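Local coordinates for 3-hexulose-6-phosphate synthase (Mycobacterium gastri, PDB 3AJX), which is a TIM-barrel enzyme of the orotidine 5'-phosphate decarboxylase / HUMPS family, modelled here with a bound magnesium ion, at residues G94-K97 / A98-H102; K116-R119 / A120-R124. The protein carries 1 engineered substitution. All coordinates share one frame; numbering follows the deposited sequence.

Both contacts lie within single outer helices of the same eight-stranded barrel. Contact 1 is on helix 89-102, between strands 80-84 and 105-109. Contact 2 is on helix 116-125, between strands 105-109 and 130-134. Their centres are 19 Å apart and their nearest atoms about 6 Å apart. Contact 1 has buried Ala95, Ala98 and Ala99; in contact 2 the buried residues are Ala120 and Val123. Both have exposed residues on the outer side. Contact 1 is nearly all backbone hydrogen bonding, with small side chains touching carbonyl groups. Contact 2 adds a salt bridge, Arg119 to Glu122, and a valine over the guanidinium. Arg119 also reaches helix 89-102, where it pairs with Asp89.

Contact 1: G94-K97 / A98-H102; sequences GAVK and AAQAH
Helix 89-102 is the alpha element of a beta-alpha-beta unit of the TIM barrel, and four regular i to i+4 backbone bonds join Gly94-Lys97 to Ala98-His102. Ala98 N donates to Gly94 O at 3.1 Å. Ala99 N reaches Ala95 O at 2.9 Å, and Gln100 N reaches Val96 O at the same length. Ala101 N closes the series on Lys97 O at 3.0 Å. The N-H groups point well at their acceptors, with angles between 154° and 159°.

The inner face is built of small residues. Ala95 and Ala98 rest on Ala70 of helix 66-75, and Ala99 meets Phe74 of that helix. Ala95 and Ala99 also touch Val106 of strand 105-109. The helix is thus seated on both a neighbouring helix and the barrel wall.

Side-chain contact along the helix is slight. Lys97 has CG anti to its backbone N (chi1 -166°), and the chain then runs out extended, away from Ala98-His102; it touches Glu67. Val96 and Gln100 are one turn apart, and their CG1 and CG atoms come only to 4.4 Å. Gln100 bends at chi2, which carries its amide away from Gly94-Lys97. The nearest approach of its side chain to Gly94-Lys97 is made by Gln100 CG, 3.4 Å from Val96 O, which also accepts the Gln100 N-H.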
loop_
_atom_site.group_PDB
_atom_site.type_symbol
_atom_site.label_atom_id
_atom_site.label_comp_id
_atom_site.label_asym_id
_atom_site.label_seq_id
_atom_site.Cartn_x
_atom_site.Cartn_y
_atom_site.Cartn_z
ATOM N N GLY A 94 3.624 -12.376 -9.517
ATOM C CA GLY A 94 3.300 -13.207 -8.373
ATOM C C GLY A 94 1.825 -13.128 -8.028
ATOM O O GLY A 94 1.199 -14.138 -7.708
ATOM N N ALA A 95 1.271 -11.922 -8.079
ATOM C CA ALA A 95 -0.143 -11.735 -7.787
ATOM C C ALA A 95 -0.971 -12.465 -8.845
ATOM O O ALA A 95 -1.972 -13.109 -8.529
ATOM C CB ALA A 95 -0.486 -10.252 -7.784
ATOM N N VAL A 96 -0.552 -12.359 -10.103
ATOM C CA VAL A 96 -1.262 -13.021 -11.190
ATOM C C VAL A 96 -1.234 -14.539 -11.001
ATOM O O VAL A 96 -2.219 -15.225 -11.279
ATOM C CB VAL A 96 -0.650 -12.642 -12.563
ATOM C CG1 VAL A 96 -1.175 -13.571 -13.656
ATOM C CG2 VAL A 96 -1.008 -11.193 -12.901
ATOM N N LYS A 97 -0.115 -15.060 -10.506
ATOM C CA LYS A 97 0.009 -16.498 -10.284
ATOM C C LYS A 97 -1.014 -16.932 -9.232
ATOM O O LYS A 97 -1.665 -17.973 -9.371
ATOM C CB LYS A 97 1.432 -16.831 -9.829
ATOM C CG LYS A 97 1.783 -18.305 -9.890
ATOM C CD LYS A 97 3.267 -18.498 -9.628
ATOM C CE LYS A 97 3.690 -19.933 -9.868
ATOM N NZ LYS A 97 5.143 -20.135 -9.592
ATOM N N ALA A 98 -1.171 -16.126 -8.188
ATOM C CA ALA A 98 -2.139 -16.450 -7.145
ATOM C C ALA A 98 -3.553 -16.350 -7.715
ATOM O O ALA A 98 -4.418 -17.160 -7.392
ATOM C CB ALA A 98 -1.982 -15.508 -5.964
ATOM N N ALA A 99 -3.788 -15.353 -8.566
ATOM C CA ALA A 99 -5.108 -15.192 -9.164
ATOM C C ALA A 99 -5.457 -16.416 -10.015
ATOM O O ALA A 99 -6.580 -16.916 -9.964
ATOM C CB ALA A 99 -5.151 -13.919 -10.012
ATOM N N GLN A 100 -4.492 -16.900 -10.789
ATOM C CA GLN A 100 -4.718 -18.070 -11.633
ATOM C C GLN A 100 -5.038 -19.291 -10.786
ATOM O O GLN A 100 -5.924 -20.076 -11.121
ATOM C CB GLN A 100 -3.483 -18.348 -12.494
ATOM C CG GLN A 100 -3.330 -17.404 -13.668
ATOM C CD GLN A 100 -4.395 -17.624 -14.725
ATOM O OE1 GLN A 100 -4.429 -18.668 -15.381
ATOM N NE2 GLN A 100 -5.278 -16.646 -14.887
ATOM N N ALA A 101 -4.320 -19.438 -9.678
ATOM C CA ALA A 101 -4.517 -20.567 -8.778
ATOM C C ALA A 101 -5.918 -20.604 -8.162
ATOM O O ALA A 101 -6.432 -21.679 -7.851
ATOM C CB ALA A 101 -3.464 -20.534 -7.672
ATOM N N HIS A 102 -6.533 -19.436 -7.990
ATOM C CA HIS A 102 -7.864 -19.348 -7.395
ATOM C C HIS A 102 -8.962 -19.031 -8.403
ATOM O O HIS A 102 -10.114 -18.842 -8.020
ATOM C CB HIS A 102 -7.884 -18.268 -6.310
ATOM C CG HIS A 102 -7.000 -18.567 -5.143
ATOM N ND1 HIS A 102 -7.267 -19.583 -4.250
ATOM C CD2 HIS A 102 -5.840 -18.002 -4.730
ATOM C CE1 HIS A 102 -6.310 -19.634 -3.342
ATOM N NE2 HIS A 102 -5.430 -18.683 -3.610
#

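Contact 2: K116-R119 / A120-R124; sequences KATR and AQEVR
The guanidinium of Arg119 has Val123 CG1 over one face; this methyl sits 3.5 Å above the plane, off-centre near the outer atoms. At its edge is Glu122 OE1. Arg119 NH1 donates to Glu122 OE1 at 3.1 Å in a salt bridge. The bond is moderately bent, and the oxygen lies 17° out of the guanidinium plane. Glu122 OE1 uses its anti lone pair, on the side away from OE2. The carboxylate is steeply turned against the guanidinium, with 77° between the planes.

Arg119 CG stands anti to the backbone N, and the bend at chi2 (51°) brings the chain back across Glu122 and Val123. Both cross it at about a right angle. Two further partners grip the guanidinium: NE donates to Gly85 O, and NH2 forms a salt bridge with Asp89. Together with Glu122 they would hold its rotation.

Helix 116-125 is the alpha element between strands 105-109 and 130-134 of the TIM barrel. Its inner side holds Ala120 and Val123, both on Val131, while Arg119 and Val123 touch Ile92 of helix 89-102. Lys116 packs against Leu150 and Ala153 of helix 148-157, and its NZ is hydrogen-bonded to Ile113 O.

Each backbone bond spans about one helical turn. Ala120 N to Lys116 O is 2.8 Å, and Val123 N to Arg119 O is 2.9 Å. On the exposed side Thr118 and Glu122 run alongside each other in the same direction. The methyl Thr118 CG2 is 3.5 Å from Glu122 OE2.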
loop_
_atom_site.group_PDB
_atom_site.type_symbol
_atom_site.label_atom_id
_atom_site.label_comp_id
_atom_site.label_asym_id
_atom_site.label_seq_id
_atom_site.Cartn_x
_atom_site.Cartn_y
_atom_site.Cartn_z
ATOM N N LYS A 116 0.658 6.015 -18.073
ATOM C CA LYS A 116 -0.405 5.033 -17.869
ATOM C C LYS A 116 -0.697 4.078 -19.030
ATOM O O LYS A 116 -0.815 2.871 -18.819
ATOM C CB LYS A 116 -1.696 5.742 -17.441
ATOM C CG LYS A 116 -1.594 6.402 -16.061
ATOM C CD LYS A 116 -2.944 6.913 -15.574
ATOM C CE LYS A 116 -2.863 7.429 -14.143
ATOM N NZ LYS A 116 -1.906 8.564 -13.999
ATOM N N ALA A 117 -0.819 4.596 -20.248
ATOM C CA ALA A 117 -1.107 3.728 -21.385
ATOM C C ALA A 117 0.024 2.730 -21.625
ATOM O O ALA A 117 -0.224 1.550 -21.864
ATOM C CB ALA A 117 -1.353 4.562 -22.644
ATOM N N THR A 118 1.266 3.203 -21.564
ATOM C CA THR A 118 2.410 2.325 -21.766
ATOM C C THR A 118 2.487 1.258 -20.682
ATOM O O THR A 118 2.622 0.071 -20.976
ATOM C CB THR A 118 3.728 3.130 -21.787
ATOM O OG1 THR A 118 3.789 3.881 -23.004
ATOM C CG2 THR A 118 4.944 2.204 -21.711
ATOM N N ARG A 119 2.386 1.675 -19.425
ATOM C CA ARG A 119 2.466 0.716 -18.336
ATOM C C ARG A 119 1.312 -0.274 -18.412
ATOM O O ARG A 119 1.486 -1.447 -18.102
ATOM C CB ARG A 119 2.474 1.437 -16.985
ATOM C CG ARG A 119 2.728 0.518 -15.798
ATOM C CD ARG A 119 3.963 -0.356 -16.009
ATOM N NE ARG A 119 4.295 -1.121 -14.807
ATOM C CZ ARG A 119 5.065 -2.207 -14.794
ATOM N NH1 ARG A 119 5.590 -2.673 -15.918
ATOM N NH2 ARG A 119 5.312 -2.828 -13.647
ATOM N N ALA A 120 0.146 0.194 -18.850
ATOM C CA ALA A 120 -1.022 -0.677 -18.973
ATOM C C ALA A 120 -0.719 -1.867 -19.882
ATOM O O ALA A 120 -1.033 -3.013 -19.550
ATOM C CB ALA A 120 -2.209 0.109 -19.527
ATOM N N GLN A 121 -0.117 -1.589 -21.034
ATOM C CA GLN A 121 0.224 -2.636 -21.986
ATOM C C GLN A 121 1.226 -3.607 -21.392
ATOM O O GLN A 121 1.126 -4.817 -21.590
ATOM C CB GLN A 121 0.787 -2.018 -23.269
ATOM C CG GLN A 121 -0.295 -1.562 -24.225
ATOM C CD GLN A 121 -1.027 -2.732 -24.862
ATOM O OE1 GLN A 121 -2.189 -2.615 -25.249
ATOM N NE2 GLN A 121 -0.338 -3.864 -24.990
ATOM N N GLU A 122 2.195 -3.075 -20.658
ATOM C CA GLU A 122 3.206 -3.915 -20.037
ATOM C C GLU A 122 2.619 -4.868 -18.999
ATOM O O GLU A 122 2.946 -6.055 -18.988
ATOM C CB GLU A 122 4.286 -3.042 -19.395
ATOM C CG GLU A 122 5.167 -2.346 -20.424
ATOM C CD GLU A 122 6.076 -1.304 -19.821
ATOM O OE1 GLU A 122 6.127 -1.189 -18.581
ATOM O OE2 GLU A 122 6.755 -0.596 -20.596
ATOM N N VAL A 123 1.745 -4.361 -18.134
ATOM C CA VAL A 123 1.166 -5.216 -17.098
ATOM C C VAL A 123 0.090 -6.147 -17.642
ATOM O O VAL A 123 -0.178 -7.198 -17.061
ATOM C CB VAL A 123 0.600 -4.386 -15.919
ATOM C CG1 VAL A 123 1.683 -3.464 -15.379
ATOM C CG2 VAL A 123 -0.626 -3.606 -16.356
ATOM N N ARG A 124 -0.522 -5.768 -18.759
ATOM C CA ARG A 124 -1.532 -6.624 -19.371
ATOM C C ARG A 124 -0.814 -7.892 -19.812
ATOM O O ARG A 124 -1.340 -8.999 -19.684
ATOM C CB ARG A 124 -2.157 -5.937 -20.590
ATOM C CG ARG A 124 -2.934 -6.878 -21.514
ATOM C CD ARG A 124 -4.138 -7.497 -20.825
ATOM N NE ARG A 124 -4.847 -8.436 -21.698
ATOM C CZ ARG A 124 -4.406 -9.651 -22.022
ATOM N NH1 ARG A 124 -3.250 -10.096 -21.547
ATOM N NH2 ARG A 124 -5.128 -10.427 -22.820
#